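Local atomic coordinates of membrane lipoprotein TpN32 (Treponema pallidum, PDB entry 1XS5), a protein that probably serves as a periplasmic binding protein that captures L-methionine, held to the membrane as a lipoprotein. Residues A[59-64]-A[132-137]; A[75-80]-A[198-203]. All blocks are in the same frame, centred on the assembly; numbering follows the deposited sequence.

Interaction 1. Residues A[59-64]-A[132-137]; sequences HVPHMQ and SGLFAT. With MET (methionine), chain B.
P61, in the first turn of helix 60-70, faces L134 in the type I turn from G133 to A136, their CA atoms 7.1 Å apart. This small bridge spans the cleft of a two-lobed periplasmic binding protein, the helix in one lobe and the turn in the other. No hydrogen bond crosses it. The apolar contact is made between L134 and P61: L134 CD2 reaches 3.9 Å from P61 CB, the two side chains crossing at about a right angle. The Q64 chain runs extended beyond CG and brings Q64 OE1 to 3.6 Å from L134 CD2. F135 comes in with its rim, CE1 lying 3.4 Å from P61 O, which sits near the ring plane; within the turn, L134 CB lies over one face of that ring, toward its rim.

At the cleft end of the helix, H59 is the N-cap. Its CG stands between the backbone N and the carbonyl carbon (chi1 45°), and H59 ND1 accepts from H62 N at 3.2 Å, the donor tilted 18° out of the ring plane. Its NE2 is bonded to N112 of helix 110-122; both ring nitrogens are engaged, which limits rotation of the ring. The two imidazoles, turned nearly perpendicular, form a corner round the ligand thioether: SD lies 3.4 Å above the H59 ring plane, offset toward the rim, and CE 3.6 Å above the centre of the H62 ring.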
loop_
_atom_site.group_PDB
_atom_site.type_symbol
_atom_site.label_atom_id
_atom_site.label_comp_id
_atom_site.label_asym_id
_atom_site.label_seq_id
_atom_site.Cartn_x
_atom_site.Cartn_y
_atom_site.Cartn_z
ATOM N N HIS A 59 -4.421 -2.634 -0.718
ATOM C CA HIS A 59 -5.087 -2.461 -2.012
ATOM C C HIS A 59 -5.833 -3.788 -2.351
ATOM O O HIS A 59 -5.681 -4.790 -1.641
ATOM C CB HIS A 59 -4.070 -2.058 -3.098
ATOM C CG HIS A 59 -2.797 -2.843 -3.085
ATOM N ND1 HIS A 59 -2.744 -4.206 -3.274
ATOM C CD2 HIS A 59 -1.516 -2.435 -2.972
ATOM C CE1 HIS A 59 -1.487 -4.603 -3.285
ATOM N NE2 HIS A 59 -0.722 -3.542 -3.105
ATOM N N VAL A 60 -6.650 -3.807 -3.412
ATOM C CA VAL A 60 -7.393 -5.018 -3.714
ATOM C C VAL A 60 -6.575 -6.295 -4.015
ATOM O O VAL A 60 -6.958 -7.385 -3.572
ATOM C CB VAL A 60 -8.473 -4.756 -4.834
ATOM C CG1 VAL A 60 -9.171 -6.064 -5.183
ATOM C CG2 VAL A 60 -9.534 -3.774 -4.300
ATOM N N PRO A 61 -5.464 -6.191 -4.791
ATOM C CA PRO A 61 -4.677 -7.397 -5.057
ATOM C C PRO A 61 -4.177 -8.025 -3.738
ATOM O O PRO A 61 -4.107 -9.231 -3.609
ATOM C CB PRO A 61 -3.518 -6.878 -5.929
ATOM C CG PRO A 61 -4.190 -5.833 -6.777
ATOM C CD PRO A 61 -5.078 -5.096 -5.722
ATOM N N HIS A 62 -3.836 -7.196 -2.756
ATOM C CA HIS A 62 -3.373 -7.724 -1.476
ATOM C C HIS A 62 -4.511 -8.462 -0.747
ATOM O O HIS A 62 -4.312 -9.527 -0.213
ATOM C CB HIS A 62 -2.803 -6.590 -0.611
ATOM C CG HIS A 62 -2.248 -7.068 0.693
ATOM N ND1 HIS A 62 -3.025 -7.218 1.820
ATOM C CD2 HIS A 62 -1.014 -7.503 1.024
ATOM C CE1 HIS A 62 -2.286 -7.719 2.794
ATOM N NE2 HIS A 62 -1.061 -7.908 2.333
ATOM N N MET A 63 -5.687 -7.862 -0.734
ATOM C CA MET A 63 -6.881 -8.420 -0.115
ATOM C C MET A 63 -7.221 -9.761 -0.793
ATOM O O MET A 63 -7.559 -10.762 -0.117
ATOM C CB MET A 63 -8.045 -7.436 -0.308
ATOM C CG MET A 63 -9.291 -7.823 0.457
ATOM S SD MET A 63 -10.723 -6.861 -0.043
ATOM C CE MET A 63 -11.030 -7.527 -1.737
ATOM N N GLN A 64 -7.139 -9.774 -2.129
ATOM C CA GLN A 64 -7.408 -11.008 -2.886
ATOM C C GLN A 64 -6.431 -12.082 -2.525
ATOM O O GLN A 64 -6.822 -13.233 -2.319
ATOM C CB GLN A 64 -7.398 -10.736 -4.404
ATOM C CG GLN A 64 -8.617 -9.901 -4.781
ATOM C CD GLN A 64 -8.617 -9.396 -6.216
ATOM O OE1 GLN A 64 -7.555 -9.232 -6.834
ATOM N NE2 GLN A 64 -9.819 -9.111 -6.749
ATOM N N SER A 132 2.637 -14.871 -15.727
ATOM C CA SER A 132 2.947 -14.598 -14.308
ATOM C C SER A 132 1.805 -14.296 -13.334
ATOM O O SER A 132 1.789 -14.795 -12.201
ATOM C CB SER A 132 3.980 -13.476 -14.212
ATOM O OG SER A 132 5.128 -13.820 -14.955
ATOM N N GLY A 133 0.875 -13.454 -13.751
ATOM C CA GLY A 133 -0.247 -13.141 -12.893
ATOM C C GLY A 133 -0.015 -12.065 -11.865
ATOM O O GLY A 133 1.066 -11.508 -11.722
ATOM N N LEU A 134 -1.063 -11.812 -11.102
ATOM C CA LEU A 134 -1.068 -10.777 -10.087
ATOM C C LEU A 134 -0.138 -11.041 -8.895
ATOM O O LEU A 134 0.257 -10.107 -8.205
ATOM C CB LEU A 134 -2.537 -10.588 -9.646
ATOM C CG LEU A 134 -3.017 -9.291 -8.989
ATOM C CD1 LEU A 134 -2.790 -8.108 -9.924
ATOM C CD2 LEU A 134 -4.511 -9.427 -8.657
ATOM N N PHE A 135 0.204 -12.306 -8.640
ATOM C CA PHE A 135 1.073 -12.657 -7.498
ATOM C C PHE A 135 2.471 -13.172 -7.869
ATOM O O PHE A 135 3.103 -13.935 -7.117
ATOM C CB PHE A 135 0.354 -13.662 -6.587
ATOM C CG PHE A 135 -1.030 -13.238 -6.220
ATOM C CD1 PHE A 135 -1.291 -11.916 -5.842
ATOM C CD2 PHE A 135 -2.099 -14.116 -6.355
ATOM C CE1 PHE A 135 -2.574 -11.473 -5.625
ATOM C CE2 PHE A 135 -3.419 -13.665 -6.128
ATOM C CZ PHE A 135 -3.646 -12.333 -5.766
ATOM N N ALA A 136 2.952 -12.725 -9.026
ATOM C CA ALA A 136 4.257 -13.094 -9.557
ATOM C C ALA A 136 5.397 -12.801 -8.570
ATOM O O ALA A 136 5.329 -11.820 -7.795
ATOM C CB ALA A 136 4.490 -12.326 -10.876
ATOM N N THR A 137 6.435 -13.648 -8.583
ATOM C CA THR A 137 7.595 -13.414 -7.715
ATOM C C THR A 137 8.886 -13.438 -8.510
ATOM O O THR A 137 8.880 -13.575 -9.720
ATOM C CB THR A 137 7.724 -14.475 -6.595
ATOM O OG1 THR A 137 7.830 -15.774 -7.193
ATOM C CG2 THR A 137 6.523 -14.412 -5.636
HETATM N N MET B . -0.156 1.470 1.386
HETATM C CA MET B . 0.389 0.290 0.621
HETATM C C MET B . 0.613 0.579 -0.880
HETATM O O MET B . 1.695 0.230 -1.412
HETATM C CB MET B . -0.569 -0.916 0.745
HETATM C CG MET B . 0.067 -2.197 0.249
HETATM S SD MET B . -1.013 -3.645 0.324
HETATM C CE MET B . -0.839 -4.027 2.118
HETATM O OXT MET B . -0.307 1.150 -1.508
#

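Interaction 2. Residues A[75-80]-A[198-203]. With MET (methionine), chain B.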
loop_
_atom_site.group_PDB
_atom_site.type_symbol
_atom_site.label_atom_id
_atom_site.label_comp_id
_atom_site.label_asym_id
_atom_site.label_seq_id
_atom_site.Cartn_x
_atom_site.Cartn_y
_atom_site.Cartn_z
ATOM N N VAL A 75 -14.030 -8.021 1.479
ATOM C CA VAL A 75 -14.439 -7.271 0.297
ATOM C C VAL A 75 -14.123 -5.806 0.504
ATOM O O VAL A 75 -14.103 -5.319 1.634
ATOM C CB VAL A 75 -15.962 -7.329 0.017
ATOM C CG1 VAL A 75 -16.398 -8.749 -0.349
ATOM C CG2 VAL A 75 -16.714 -6.812 1.207
ATOM N N SER A 76 -13.851 -5.119 -0.593
ATOM C CA SER A 76 -13.605 -3.686 -0.561
ATOM C C SER A 76 -14.938 -2.960 -0.651
ATOM O O SER A 76 -15.787 -3.365 -1.456
ATOM C CB SER A 76 -12.810 -3.232 -1.787
ATOM O OG SER A 76 -12.886 -1.813 -1.872
ATOM N N VAL A 77 -15.132 -1.896 0.122
ATOM C CA VAL A 77 -16.367 -1.133 -0.005
ATOM C C VAL A 77 -16.100 0.168 -0.759
ATOM O O VAL A 77 -17.019 0.936 -1.024
ATOM C CB VAL A 77 -17.040 -0.809 1.360
ATOM C CG1 VAL A 77 -17.291 -2.091 2.114
ATOM C CG2 VAL A 77 -16.189 0.172 2.182
ATOM N N GLY A 78 -14.844 0.399 -1.129
ATOM C CA GLY A 78 -14.505 1.585 -1.870
ATOM C C GLY A 78 -13.037 1.972 -1.943
ATOM O O GLY A 78 -12.278 1.741 -0.996
ATOM N N ASN A 79 -12.645 2.544 -3.088
ATOM C CA ASN A 79 -11.281 3.041 -3.261
ATOM C C ASN A 79 -11.205 4.380 -2.570
ATOM O O ASN A 79 -12.098 5.188 -2.692
ATOM C CB ASN A 79 -10.931 3.275 -4.734
ATOM C CG ASN A 79 -11.020 2.036 -5.533
ATOM O OD1 ASN A 79 -10.625 0.953 -5.080
ATOM N ND2 ASN A 79 -11.554 2.160 -6.733
ATOM N N VAL A 80 -10.115 4.615 -1.864
ATOM C CA VAL A 80 -9.905 5.849 -1.135
ATOM C C VAL A 80 -8.750 6.707 -1.692
ATOM O O VAL A 80 -8.890 7.931 -1.897
ATOM C CB VAL A 80 -9.583 5.538 0.368
ATOM C CG1 VAL A 80 -9.365 6.805 1.113
ATOM C CG2 VAL A 80 -10.753 4.752 1.019
ATOM N N ASN A 198 -5.767 2.062 -2.462
ATOM C CA ASN A 198 -5.982 1.527 -1.119
ATOM C C ASN A 198 -7.461 1.644 -0.824
ATOM O O ASN A 198 -8.097 2.667 -1.114
ATOM C CB ASN A 198 -5.155 2.313 -0.113
ATOM C CG ASN A 198 -3.668 1.899 -0.131
ATOM O OD1 ASN A 198 -3.015 1.868 0.914
ATOM N ND2 ASN A 198 -3.132 1.571 -1.329
ATOM N N VAL A 199 -7.999 0.603 -0.206
ATOM C CA VAL A 199 -9.434 0.510 0.020
ATOM C C VAL A 199 -9.833 0.276 1.473
ATOM O O VAL A 199 -9.035 -0.210 2.294
ATOM C CB VAL A 199 -10.016 -0.691 -0.763
ATOM C CG1 VAL A 199 -10.078 -0.392 -2.271
ATOM C CG2 VAL A 199 -9.117 -1.916 -0.550
ATOM N N LEU A 200 -11.093 0.596 1.764
ATOM C CA LEU A 200 -11.654 0.392 3.096
ATOM C C LEU A 200 -12.202 -1.038 2.970
ATOM O O LEU A 200 -12.972 -1.319 2.064
ATOM C CB LEU A 200 -12.776 1.397 3.339
ATOM C CG LEU A 200 -13.433 1.220 4.711
ATOM C CD1 LEU A 200 -12.328 1.390 5.808
ATOM C CD2 LEU A 200 -14.589 2.248 4.878
ATOM N N VAL A 201 -11.849 -1.934 3.890
ATOM C CA VAL A 201 -12.241 -3.343 3.782
ATOM C C VAL A 201 -13.070 -3.868 4.931
ATOM O O VAL A 201 -12.831 -3.501 6.097
ATOM C CB VAL A 201 -10.939 -4.216 3.627
ATOM C CG1 VAL A 201 -11.209 -5.717 3.830
ATOM C CG2 VAL A 201 -10.340 -3.946 2.220
ATOM N N VAL A 202 -14.071 -4.693 4.604
ATOM C CA VAL A 202 -14.900 -5.325 5.646
ATOM C C VAL A 202 -15.171 -6.778 5.290
ATOM O O VAL A 202 -14.790 -7.267 4.208
ATOM C CB VAL A 202 -16.269 -4.595 5.847
ATOM C CG1 VAL A 202 -16.034 -3.135 6.245
ATOM C CG2 VAL A 202 -17.111 -4.691 4.543
ATOM N N LYS A 203 -15.802 -7.503 6.212
ATOM C CA LYS A 203 -16.133 -8.880 5.928
ATOM C C LYS A 203 -17.352 -8.871 4.999
ATOM O O LYS A 203 -18.192 -7.997 5.111
ATOM C CB LYS A 203 -16.470 -9.602 7.217
ATOM C CG LYS A 203 -16.887 -11.014 6.993
ATOM C CD LYS A 203 -17.691 -11.443 8.191
ATOM C CE LYS A 203 -16.748 -11.899 9.261
ATOM N NZ LYS A 203 -16.251 -13.205 8.756
HETATM N N MET B . -0.156 1.470 1.386
HETATM C CA MET B . 0.389 0.290 0.621
HETATM C C MET B . 0.613 0.579 -0.880
HETATM O O MET B . 1.695 0.230 -1.412
HETATM C CB MET B . -0.569 -0.916 0.745
HETATM C CG MET B . 0.067 -2.197 0.249
HETATM S SD MET B . -1.013 -3.645 0.324
HETATM C CE MET B . -0.839 -4.027 2.118
HETATM O OXT MET B . -0.307 1.150 -1.508
#
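V77 meets both L200 and V202 across an antiparallel strand pair; the axes of segments 75-80 and 198-203 run at 155° to each other, 4.7 Å apart at closest approach. V75 and V202 bond N-H to O in both directions, and V80 N reaches N198 O. Between them the register slips by one residue: S76 pairs with V201 and N79 with V199, both non-hydrogen-bonded, and V77 and G78 together stand opposite L200, a beta bulge. V77 N bonds to L200 O, and G78 O takes L200 N in a longer bond. The two branches of V77 divide the apolar contact. CG1, anti to the carbonyl carbon (chi1 -56°), touches V202 CG2 at 3.6 Å, while CG2 meets L200 CD2 at 3.8 Å. V75 adds its CG2 to the same V202 methyl.

On the face carrying S76, N79, V199 and V201, the V199 CG1 methyl lies 3.2 Å from S76 OG and 3.2 Å from N79 OD1; N79 and V199 run side by side, pointing the same way. S76 OG, anti to the backbone N (chi1 166°), accepts a bent bond from G78 N, 3.0 Å away, an ST turn beside the bulge.

N198 directs its amide into the methionine pocket. ND2 donates to the ligand OXT at 2.9 Å in a nearly straight bond, and OD1, also bonded to H14, accepts from the ligand N at 2.9 Å.

Strand 198-203 lies between strands 54-59 and 74-82; helix 210-219 covers V80, L200 and V202, and helix 60-70 lies against V199 and V201.

How the interactions relate
From the N terminus the chain delivers 59-64 first and then, straight after helix 60-70, strand segment 75-80. It next passes into the second lobe, where 132-137 turns back to 59-64 and closes a loop of 67 residues as interaction 1. Only on returning to the first lobe does 198-203 pair with 75-80, closing a loop of 117 residues as interaction 2. The two loops therefore cross rather than nest: one contact joins the lobes, the other knits the sheet of the first lobe. They touch directly, M63 SD packing 3.7 Å from V201 CG2, and both reach the bound methionine, at its thioether (59-64) and at its amino and carboxylate groups (N198).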